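Local coordinates for putative peptidase M23 (Pseudomonas aeruginosa PAO1, PDB 2HSI), which is of unknown function but binds a zinc ion and probably acts as a metalloendopeptidase of the M23 family, at residues V41-E46 with G67-A72; A195-K200 with V216-G221; F222-C227 with W262-N267. One frame throughout, in Å; residues are numbered along the deposited sequence.

Interaction 1 belongs to the M23 N-terminal domain; its centre lies about 21 Å from that of interaction 2 and about 23 Å from that of interaction 3, nearest atoms about 7 Å apart in each case. Interactions 2 and 3 share the antiparallel sheet of the peptidase part, their centres about 9 Å apart. V216 N lies 2.8 Å from S224 O, a probable hydrogen bond between neighbouring strands; H218 NE2 and S224 OG, also 2.8 Å apart, probably form another, and P196 packs on W262 and F226. The zinc, bound by H180, D184, H259 and H261, is about 7 Å from the N263 side chain, whereas the P196 and H261 side chains are about 12 Å apart.

Interaction 1: residues V41-E46 with G67-A72; sequences VVDLGE and GRRWIA
V42 and A72 face each other as an antiparallel hydrogen-bonded pair, joined by V42 N to A72 O and A72 N to V42 O, and D43 with I71 forms the non-hydrogen-bonded pair beside it. Here strand 39-43, outermost in the six-stranded antiparallel sheet of the M23 N-terminal domain, lies against strand 70-75, the short segments running at 141° to each other. Beyond D43 the chain turns, yet the backbone of W70 stays gripped at both polar atoms: its O accepts from L44 N, and its N gives to E46 O at 3.0 Å. The turn is an Asx turn. Chi1 (-174°) puts D43 CG anti to the backbone N; OD1 is met by G45 N, 2.9 Å away, from above the carboxylate plane. Glycine suits position 45 because phi there is positive. A water accepts from E46 N and lies within hydrogen-bonding distance of D43 OD1 and W70 O, bridging the turn to the neighbouring strand. The other carboxylate oxygen, OD2, meets R69 NH1 at 3.0 Å in a salt bridge whose bent hydrogen bond is weak. The carboxylate and guanidinium planes are 68° apart. The extended arginine crosses the aspartate at about a right angle, and its NE pairs with E65. Apolar residues serve the sheltered positions: L44 CD2 rests on A72 CB at 3.8 Å, and both also touch L87 of strand 83-90. V41 CG1 meets I71 CD1, also 3.8 Å away, where helix 26-31 packs M28 and L31 against the valine. W70, partly exposed at the start of its strand, suits the place because its ring packs on P50 and P51 while NE1 bonds to G48 O. Its near edge turns to E46, with W70 CD1 3.3 Å from E46 O and close to the ring plane.

Interaction 2: residues A195-K200 with V216-G221; sequences APAAGK and VDHGQG
H218 reaches A198 through two torsions: chi1 of -48° puts CG anti to its own carbonyl carbon, and chi2 of -63° then turns ND1 toward A198 O. The resulting bond, ND1 to A198 O, is 2.9 Å long and nearly straight, and the oxygen lies in the imidazole plane. Seen from the acceptor, however, ND1 stands well above the carbonyl plane of A198. Histidine suits this place because it has two ring nitrogens: while ND1 donates to A198 O, NE2 is hydrogen-bonded to S224 OG, so the ring is fixed at two points. Its faces are occupied too. A197 CB lies over one as a CH-pi contact, 4.0 Å from the ring centroid, and V216 O stands above the centre of the opposite one. A small residue suits position 197, where CB itself lies on the ring face. A198 O has a second partner in a water that also donates to H218 O, tying the two backbones together at the start of the pairing. Next comes G199, whose CA approaches D217 O to 3.1 Å, with V216 CG1 against it at 3.7 Å; a CB here would point at the other strand and clash with both atoms. Regular pairing then begins: K200 and D217 form an antiparallel hydrogen-bonded pair, with D217 N giving to K200 O at 2.7 Å and K200 N to D217 O at 3.1 Å. D217 OD1 accepts from G219 N 2.9 Å away, an Asx turn, while OD2 bonds to S145 OG. Farther along strand 213-219, H218 and G219 both face F222, a classic beta bulge on the side toward strand 222-229. The contact forms the open end of the antiparallel hairpin of strands 199-207 and 213-219 in the peptidase sheet.

Interaction 3: residues F222-C227 with W262-N267; sequences FISMFC and WNVSLN
The W262 indole lies between F226 and V264. To one side the F226 ring runs nearly parallel, its plane 8° from that of the five-membered ring, but slid apart so that the rings barely overlap; F226 CE1 comes within 3.2 Å of W262 CD1. V264 CG2 stands 3.1 Å above the other face, toward the rim. At the edge, NE1 gives an almost straight, in-plane bond to S224 OG at 3.1 Å, an oxygen shared with the neighbouring strand. F222 takes V264 CG1 at its ring edge, 3.7 Å from CE1, while L266 CD2 approaches CD1 obliquely. Aromatic and branched residues suit this buried side, where helix 273-277 packs on W262, V264 and L266, and P157 on F226 and W262. Beneath it, antiparallel strands 222-229 and 260-266 pair by backbone bonds at I223 with S265 and M225 with N263. On the opposite side of the sheet M225 is bent at chi2 (-81°) and lies alongside N263, with SD 3.4 Å from ND2. N263 links the contact to the zinc site: its OD1 bonds to NE2 of the zinc ligand H261. N263 is therefore a second-shell residue that probably helps to orient that imidazole toward the metal.

Interaction 1: residues V41-E46 with G67-A72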
loop_
_atom_site.group_PDB
_atom_site.type_symbol
_atom_site.label_atom_id
_atom_site.label_comp_id
_atom_site.label_asym_id
_atom_site.label_seq_id
_atom_site.Cartn_x
_atom_site.Cartn_y
_atom_site.Cartn_z
ATOM N N VAL A 41 -9.553 -9.992 -4.403
ATOM C CA VAL A 41 -8.895 -10.584 -5.567
ATOM C C VAL A 41 -9.975 -10.939 -6.580
ATOM O O VAL A 41 -10.866 -11.734 -6.288
ATOM C CB VAL A 41 -8.050 -11.827 -5.194
ATOM C CG1 VAL A 41 -7.390 -12.442 -6.449
ATOM C CG2 VAL A 41 -6.997 -11.468 -4.128
ATOM N N VAL A 42 -9.917 -10.317 -7.754
ATOM C CA VAL A 42 -11.002 -10.430 -8.736
ATOM C C VAL A 42 -10.509 -11.060 -10.037
ATOM O O VAL A 42 -9.589 -10.548 -10.660
ATOM C CB VAL A 42 -11.665 -9.047 -9.034
ATOM C CG1 VAL A 42 -12.884 -9.204 -9.917
ATOM C CG2 VAL A 42 -12.069 -8.325 -7.738
ATOM N N ASP A 43 -11.133 -12.172 -10.427
ATOM C CA ASP A 43 -10.926 -12.804 -11.737
ATOM C C ASP A 43 -11.346 -11.808 -12.810
ATOM O O ASP A 43 -12.472 -11.329 -12.824
ATOM C CB ASP A 43 -11.768 -14.093 -11.810
ATOM C CG ASP A 43 -11.512 -14.936 -13.086
ATOM O OD1 ASP A 43 -10.946 -14.443 -14.078
ATOM O OD2 ASP A 43 -11.902 -16.122 -13.092
ATOM N N LEU A 44 -10.427 -11.485 -13.712
ATOM C CA LEU A 44 -10.730 -10.520 -14.773
ATOM C C LEU A 44 -11.370 -11.113 -16.027
ATOM O O LEU A 44 -11.815 -10.366 -16.903
ATOM C CB LEU A 44 -9.471 -9.719 -15.146
ATOM C CG LEU A 44 -8.907 -8.857 -14.013
ATOM C CD1 LEU A 44 -7.788 -7.970 -14.529
ATOM C CD2 LEU A 44 -10.019 -7.996 -13.426
ATOM N N GLY A 45 -11.429 -12.442 -16.114
ATOM C CA GLY A 45 -11.883 -13.115 -17.343
ATOM C C GLY A 45 -10.981 -12.809 -18.535
ATOM O O GLY A 45 -11.465 -12.563 -19.649
ATOM N N GLU A 46 -9.674 -12.759 -18.278
ATOM C CA GLU A 46 -8.653 -12.448 -19.286
ATOM C C GLU A 46 -7.438 -13.373 -19.083
ATOM O O GLU A 46 -7.069 -13.678 -17.945
ATOM C CB GLU A 46 -8.210 -10.969 -19.167
ATOM C CG GLU A 46 -9.288 -9.917 -19.472
ATOM C CD GLU A 46 -9.581 -9.704 -20.969
ATOM O OE1 GLU A 46 -8.801 -10.143 -21.846
ATOM O OE2 GLU A 46 -10.613 -9.075 -21.282
ATOM N N GLY A 67 1.138 -17.138 -13.006
ATOM C CA GLY A 67 1.367 -17.251 -14.440
ATOM C C GLY A 67 0.158 -17.592 -15.293
ATOM O O GLY A 67 0.264 -17.701 -16.515
ATOM N N ARG A 68 -1.001 -17.729 -14.660
ATOM C CA ARG A 68 -2.190 -18.161 -15.376
ATOM C C ARG A 68 -3.132 -16.985 -15.653
ATOM O O ARG A 68 -2.744 -16.041 -16.342
ATOM C CB ARG A 68 -2.867 -19.330 -14.653
ATOM C CG ARG A 68 -1.868 -20.431 -14.283
ATOM C CD ARG A 68 -2.534 -21.720 -13.863
ATOM N NE ARG A 68 -1.576 -22.826 -13.833
ATOM C CZ ARG A 68 -0.815 -23.152 -12.791
ATOM N NH1 ARG A 68 -0.882 -22.467 -11.654
ATOM N NH2 ARG A 68 0.018 -24.181 -12.884
ATOM N N ARG A 69 -4.350 -17.048 -15.117
ATOM C CA ARG A 69 -5.379 -16.052 -15.394
ATOM C C ARG A 69 -4.981 -14.704 -14.813
ATOM O O ARG A 69 -4.295 -14.631 -13.775
ATOM C CB ARG A 69 -6.745 -16.487 -14.826
ATOM C CG ARG A 69 -6.760 -16.563 -13.302
ATOM C CD ARG A 69 -8.113 -16.845 -12.696
ATOM N NE ARG A 69 -7.978 -16.893 -11.244
ATOM C CZ ARG A 69 -8.971 -17.049 -10.375
ATOM N NH1 ARG A 69 -10.231 -17.183 -10.775
ATOM N NH2 ARG A 69 -8.695 -17.074 -9.088
ATOM N N TRP A 70 -5.385 -13.647 -15.514
ATOM C CA TRP A 70 -5.247 -12.283 -15.024
ATOM C C TRP A 70 -6.232 -11.987 -13.900
ATOM O O TRP A 70 -7.449 -12.229 -14.013
ATOM C CB TRP A 70 -5.419 -11.275 -16.155
ATOM C CG TRP A 70 -4.316 -11.282 -17.170
ATOM C CD1 TRP A 70 -4.388 -11.744 -18.463
ATOM C CD2 TRP A 70 -2.977 -10.776 -16.999
ATOM N NE1 TRP A 70 -3.174 -11.560 -19.096
ATOM C CE2 TRP A 70 -2.297 -10.965 -18.224
ATOM C CE3 TRP A 70 -2.293 -10.166 -15.934
ATOM C CZ2 TRP A 70 -0.951 -10.580 -18.407
ATOM C CZ3 TRP A 70 -0.959 -9.784 -16.118
ATOM C CH2 TRP A 70 -0.306 -10.002 -17.346
ATOM N N ILE A 71 -5.692 -11.474 -12.803
ATOM C CA ILE A 71 -6.505 -11.101 -11.651
ATOM C C ILE A 71 -6.199 -9.650 -11.276
ATOM O O ILE A 71 -5.089 -9.166 -11.506
ATOM C CB ILE A 71 -6.274 -12.049 -10.428
ATOM C CG1 ILE A 71 -4.777 -12.226 -10.145
ATOM C CG2 ILE A 71 -6.953 -13.417 -10.639
ATOM C CD1 ILE A 71 -4.444 -12.840 -8.792
ATOM N N ALA A 72 -7.197 -8.948 -10.742
ATOM C CA ALA A 72 -6.950 -7.656 -10.094
ATOM C C ALA A 72 -6.837 -7.855 -8.582
ATOM O O ALA A 72 -7.556 -8.672 -7.991
ATOM C CB ALA A 72 -8.061 -6.661 -10.423
HETATM O O HOH W 1 -8.697 -13.894 -15.645
#

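Interaction 2: residues A195-K200 with V216-G221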
loop_
_atom_site.group_PDB
_atom_site.type_symbol
_atom_site.label_atom_id
_atom_site.label_comp_id
_atom_site.label_asym_id
_atom_site.label_seq_id
_atom_site.Cartn_x
_atom_site.Cartn_y
_atom_site.Cartn_z
ATOM N N ALA A 195 12.530 -2.656 3.428
ATOM C CA ALA A 195 11.522 -2.690 2.355
ATOM C C ALA A 195 10.777 -4.026 2.368
ATOM O O ALA A 195 11.403 -5.087 2.281
ATOM C CB ALA A 195 12.170 -2.458 1.008
ATOM N N PRO A 196 9.441 -3.981 2.520
ATOM C CA PRO A 196 8.597 -5.194 2.534
ATOM C C PRO A 196 8.586 -5.950 1.200
ATOM O O PRO A 196 8.344 -7.167 1.185
ATOM C CB PRO A 196 7.191 -4.639 2.834
ATOM C CG PRO A 196 7.416 -3.299 3.452
ATOM C CD PRO A 196 8.638 -2.763 2.747
ATOM N N ALA A 197 8.814 -5.215 0.109
ATOM C CA ALA A 197 9.014 -5.742 -1.246
ATOM C C ALA A 197 9.952 -4.780 -1.944
ATOM O O ALA A 197 10.184 -3.677 -1.441
ATOM C CB ALA A 197 7.684 -5.799 -2.012
ATOM N N ALA A 198 10.452 -5.154 -3.123
ATOM C CA ALA A 198 11.288 -4.234 -3.912
ATOM C C ALA A 198 10.467 -3.040 -4.378
ATOM O O ALA A 198 9.242 -3.109 -4.455
ATOM C CB ALA A 198 11.917 -4.940 -5.105
ATOM N N GLY A 199 11.135 -1.936 -4.672
ATOM C CA GLY A 199 10.424 -0.754 -5.148
ATOM C C GLY A 199 11.289 0.464 -5.321
ATOM O O GLY A 199 12.473 0.448 -4.983
ATOM N N LYS A 200 10.687 1.523 -5.854
ATOM C CA LYS A 200 11.382 2.779 -6.064
ATOM C C LYS A 200 10.894 3.799 -5.028
ATOM O O LYS A 200 9.687 3.904 -4.775
ATOM C CB LYS A 200 11.137 3.276 -7.498
ATOM C CG LYS A 200 11.872 4.567 -7.857
ATOM C CD LYS A 200 11.520 5.038 -9.268
ATOM C CE LYS A 200 12.069 4.095 -10.327
ATOM N NZ LYS A 200 12.214 4.762 -11.645
ATOM N N VAL A 216 7.587 4.072 -0.816
ATOM C CA VAL A 216 8.185 3.094 -1.730
ATOM C C VAL A 216 7.127 2.505 -2.679
ATOM O O VAL A 216 6.145 1.873 -2.244
ATOM C CB VAL A 216 8.888 1.942 -0.968
ATOM C CG1 VAL A 216 9.493 0.939 -1.941
ATOM C CG2 VAL A 216 9.969 2.482 -0.040
ATOM N N ASP A 217 7.335 2.731 -3.969
ATOM C CA ASP A 217 6.415 2.254 -4.997
ATOM C C ASP A 217 6.795 0.829 -5.425
ATOM O O ASP A 217 7.775 0.631 -6.127
ATOM C CB ASP A 217 6.412 3.245 -6.171
ATOM C CG ASP A 217 5.564 2.790 -7.352
ATOM O OD1 ASP A 217 4.643 1.981 -7.160
ATOM O OD2 ASP A 217 5.818 3.264 -8.487
ATOM N N HIS A 218 6.007 -0.160 -5.009
ATOM C CA HIS A 218 6.253 -1.546 -5.430
ATOM C C HIS A 218 5.784 -1.823 -6.859
ATOM O O HIS A 218 6.098 -2.865 -7.409
ATOM C CB HIS A 218 5.649 -2.559 -4.442
ATOM C CG HIS A 218 5.975 -2.265 -3.011
ATOM N ND1 HIS A 218 7.264 -2.285 -2.522
ATOM C CD2 HIS A 218 5.183 -1.926 -1.967
ATOM C CE1 HIS A 218 7.253 -1.961 -1.241
ATOM N NE2 HIS A 218 6.000 -1.751 -0.877
ATOM N N GLY A 219 5.015 -0.897 -7.433
ATOM C CA GLY A 219 4.532 -0.992 -8.806
ATOM C C GLY A 219 3.013 -1.058 -8.879
ATOM O O GLY A 219 2.369 -1.658 -8.020
ATOM N N GLN A 220 2.449 -0.428 -9.907
ATOM C CA GLN A 220 1.001 -0.458 -10.193
ATOM C C GLN A 220 0.135 -0.083 -8.986
ATOM O O GLN A 220 -0.824 -0.778 -8.642
ATOM C CB GLN A 220 0.566 -1.804 -10.810
ATOM C CG GLN A 220 1.159 -2.075 -12.192
ATOM C CD GLN A 220 0.474 -3.209 -12.931
ATOM O OE1 GLN A 220 -0.715 -3.473 -12.748
ATOM N NE2 GLN A 220 1.226 -3.869 -13.802
ATOM N N GLY A 221 0.511 1.020 -8.357
ATOM C CA GLY A 221 -0.227 1.586 -7.238
ATOM C C GLY A 221 -0.042 0.914 -5.892
ATOM O O GLY A 221 -0.592 1.383 -4.893
HETATM O O HOH W 2 8.172 -4.470 -6.545
#

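Interaction 3: residues F222-C227 with W262-N267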
loop_
_atom_site.group_PDB
_atom_site.type_symbol
_atom_site.label_atom_id
_atom_site.label_comp_id
_atom_site.label_asym_id
_atom_site.label_seq_id
_atom_site.Cartn_x
_atom_site.Cartn_y
_atom_site.Cartn_z
ATOM N N PHE A 222 0.708 -0.191 -5.870
ATOM C CA PHE A 222 0.988 -0.947 -4.655
ATOM C C PHE A 222 2.135 -0.236 -3.960
ATOM O O PHE A 222 3.270 -0.290 -4.422
ATOM C CB PHE A 222 1.385 -2.380 -5.023
ATOM C CG PHE A 222 1.535 -3.326 -3.856
ATOM C CD1 PHE A 222 0.791 -3.178 -2.689
ATOM C CD2 PHE A 222 2.387 -4.436 -3.968
ATOM C CE1 PHE A 222 0.915 -4.091 -1.645
ATOM C CE2 PHE A 222 2.523 -5.352 -2.930
ATOM C CZ PHE A 222 1.786 -5.184 -1.769
ATOM N N ILE A 223 1.827 0.447 -2.863
ATOM C CA ILE A 223 2.762 1.419 -2.262
ATOM C C ILE A 223 2.869 1.233 -0.740
ATOM O O ILE A 223 1.843 1.128 -0.046
ATOM C CB ILE A 223 2.332 2.880 -2.634
ATOM C CG1 ILE A 223 2.571 3.155 -4.137
ATOM C CG2 ILE A 223 3.045 3.958 -1.749
ATOM C CD1 ILE A 223 1.830 4.347 -4.702
ATOM N N SER A 224 4.101 1.187 -0.223
ATOM C CA SER A 224 4.335 1.278 1.225
ATOM C C SER A 224 4.745 2.695 1.612
ATOM O O SER A 224 5.519 3.348 0.908
ATOM C CB SER A 224 5.414 0.302 1.695
ATOM O OG SER A 224 4.945 -1.037 1.672
ATOM N N MET A 225 4.218 3.160 2.736
ATOM C CA MET A 225 4.631 4.435 3.309
ATOM C C MET A 225 5.091 4.180 4.738
ATOM O O MET A 225 4.498 3.357 5.452
ATOM C CB MET A 225 3.484 5.453 3.252
ATOM C CG MET A 225 3.778 6.831 3.887
ATOM S SD MET A 225 3.592 6.848 5.690
ATOM C CE MET A 225 2.659 8.368 5.909
ATOM N N PHE A 226 6.157 4.874 5.143
ATOM C CA PHE A 226 6.665 4.820 6.520
ATOM C C PHE A 226 6.898 6.223 7.015
ATOM O O PHE A 226 7.508 7.022 6.319
ATOM C CB PHE A 226 7.977 4.040 6.595
ATOM C CG PHE A 226 7.870 2.649 6.080
ATOM C CD1 PHE A 226 7.463 1.623 6.917
ATOM C CD2 PHE A 226 8.140 2.366 4.749
ATOM C CE1 PHE A 226 7.342 0.341 6.442
ATOM C CE2 PHE A 226 8.009 1.072 4.267
ATOM C CZ PHE A 226 7.617 0.064 5.115
ATOM N N CYS A 227 6.433 6.520 8.224
ATOM C CA CYS A 227 6.581 7.863 8.770
ATOM C C CYS A 227 7.108 7.862 10.209
ATOM O O CYS A 227 7.281 6.798 10.812
ATOM C CB CYS A 227 5.281 8.646 8.636
ATOM S SG CYS A 227 3.889 7.908 9.496
ATOM N N TRP A 262 3.422 2.011 9.502
ATOM C CA TRP A 262 3.475 1.480 8.136
ATOM C C TRP A 262 2.097 1.539 7.475
ATOM O O TRP A 262 1.133 0.949 7.984
ATOM C CB TRP A 262 4.002 0.039 8.175
ATOM C CG TRP A 262 4.050 -0.719 6.846
ATOM C CD1 TRP A 262 4.267 -0.201 5.600
ATOM C CD2 TRP A 262 3.917 -2.136 6.669
ATOM N NE1 TRP A 262 4.277 -1.205 4.663
ATOM C CE2 TRP A 262 4.061 -2.401 5.292
ATOM C CE3 TRP A 262 3.684 -3.208 7.545
ATOM C CZ2 TRP A 262 3.974 -3.695 4.761
ATOM C CZ3 TRP A 262 3.593 -4.494 7.018
ATOM C CH2 TRP A 262 3.739 -4.725 5.634
ATOM N N ASN A 263 2.007 2.274 6.364
ATOM C CA ASN A 263 0.812 2.276 5.505
ATOM C C ASN A 263 1.036 1.411 4.290
ATOM O O ASN A 263 2.135 1.411 3.742
ATOM C CB ASN A 263 0.488 3.690 5.009
ATOM C CG ASN A 263 -0.040 4.591 6.103
ATOM O OD1 ASN A 263 -0.764 4.146 6.989
ATOM N ND2 ASN A 263 0.316 5.867 6.044
ATOM N N VAL A 264 -0.005 0.689 3.867
ATOM C CA VAL A 264 -0.009 0.003 2.570
ATOM C C VAL A 264 -1.188 0.527 1.764
ATOM O O VAL A 264 -2.313 0.573 2.259
ATOM C CB VAL A 264 -0.096 -1.539 2.692
ATOM C CG1 VAL A 264 -0.325 -2.192 1.309
ATOM C CG2 VAL A 264 1.168 -2.104 3.317
ATOM N N SER A 265 -0.915 0.935 0.530
ATOM C CA SER A 265 -1.939 1.451 -0.353
ATOM C C SER A 265 -2.027 0.600 -1.621
ATOM O O SER A 265 -1.022 0.074 -2.109
ATOM C CB SER A 265 -1.649 2.912 -0.684
ATOM O OG SER A 265 -2.705 3.548 -1.399
ATOM N N LEU A 266 -3.247 0.469 -2.128
ATOM C CA LEU A 266 -3.533 -0.151 -3.421
ATOM C C LEU A 266 -4.616 0.695 -4.050
ATOM O O LEU A 266 -5.603 1.023 -3.386
ATOM C CB LEU A 266 -4.071 -1.576 -3.252
ATOM C CG LEU A 266 -3.123 -2.751 -2.993
ATOM C CD1 LEU A 266 -3.923 -3.926 -2.444
ATOM C CD2 LEU A 266 -2.398 -3.155 -4.269
ATOM N N ASN A 267 -4.436 1.044 -5.322
ATOM C CA ASN A 267 -5.364 1.911 -6.067
ATOM C C ASN A 267 -5.873 3.118 -5.275
ATOM O O ASN A 267 -7.072 3.395 -5.254
ATOM C CB ASN A 267 -6.539 1.128 -6.712
ATOM C CG ASN A 267 -7.262 0.200 -5.738
ATOM O OD1 ASN A 267 -6.914 -0.972 -5.616
ATOM N ND2 ASN A 267 -8.247 0.732 -5.014
#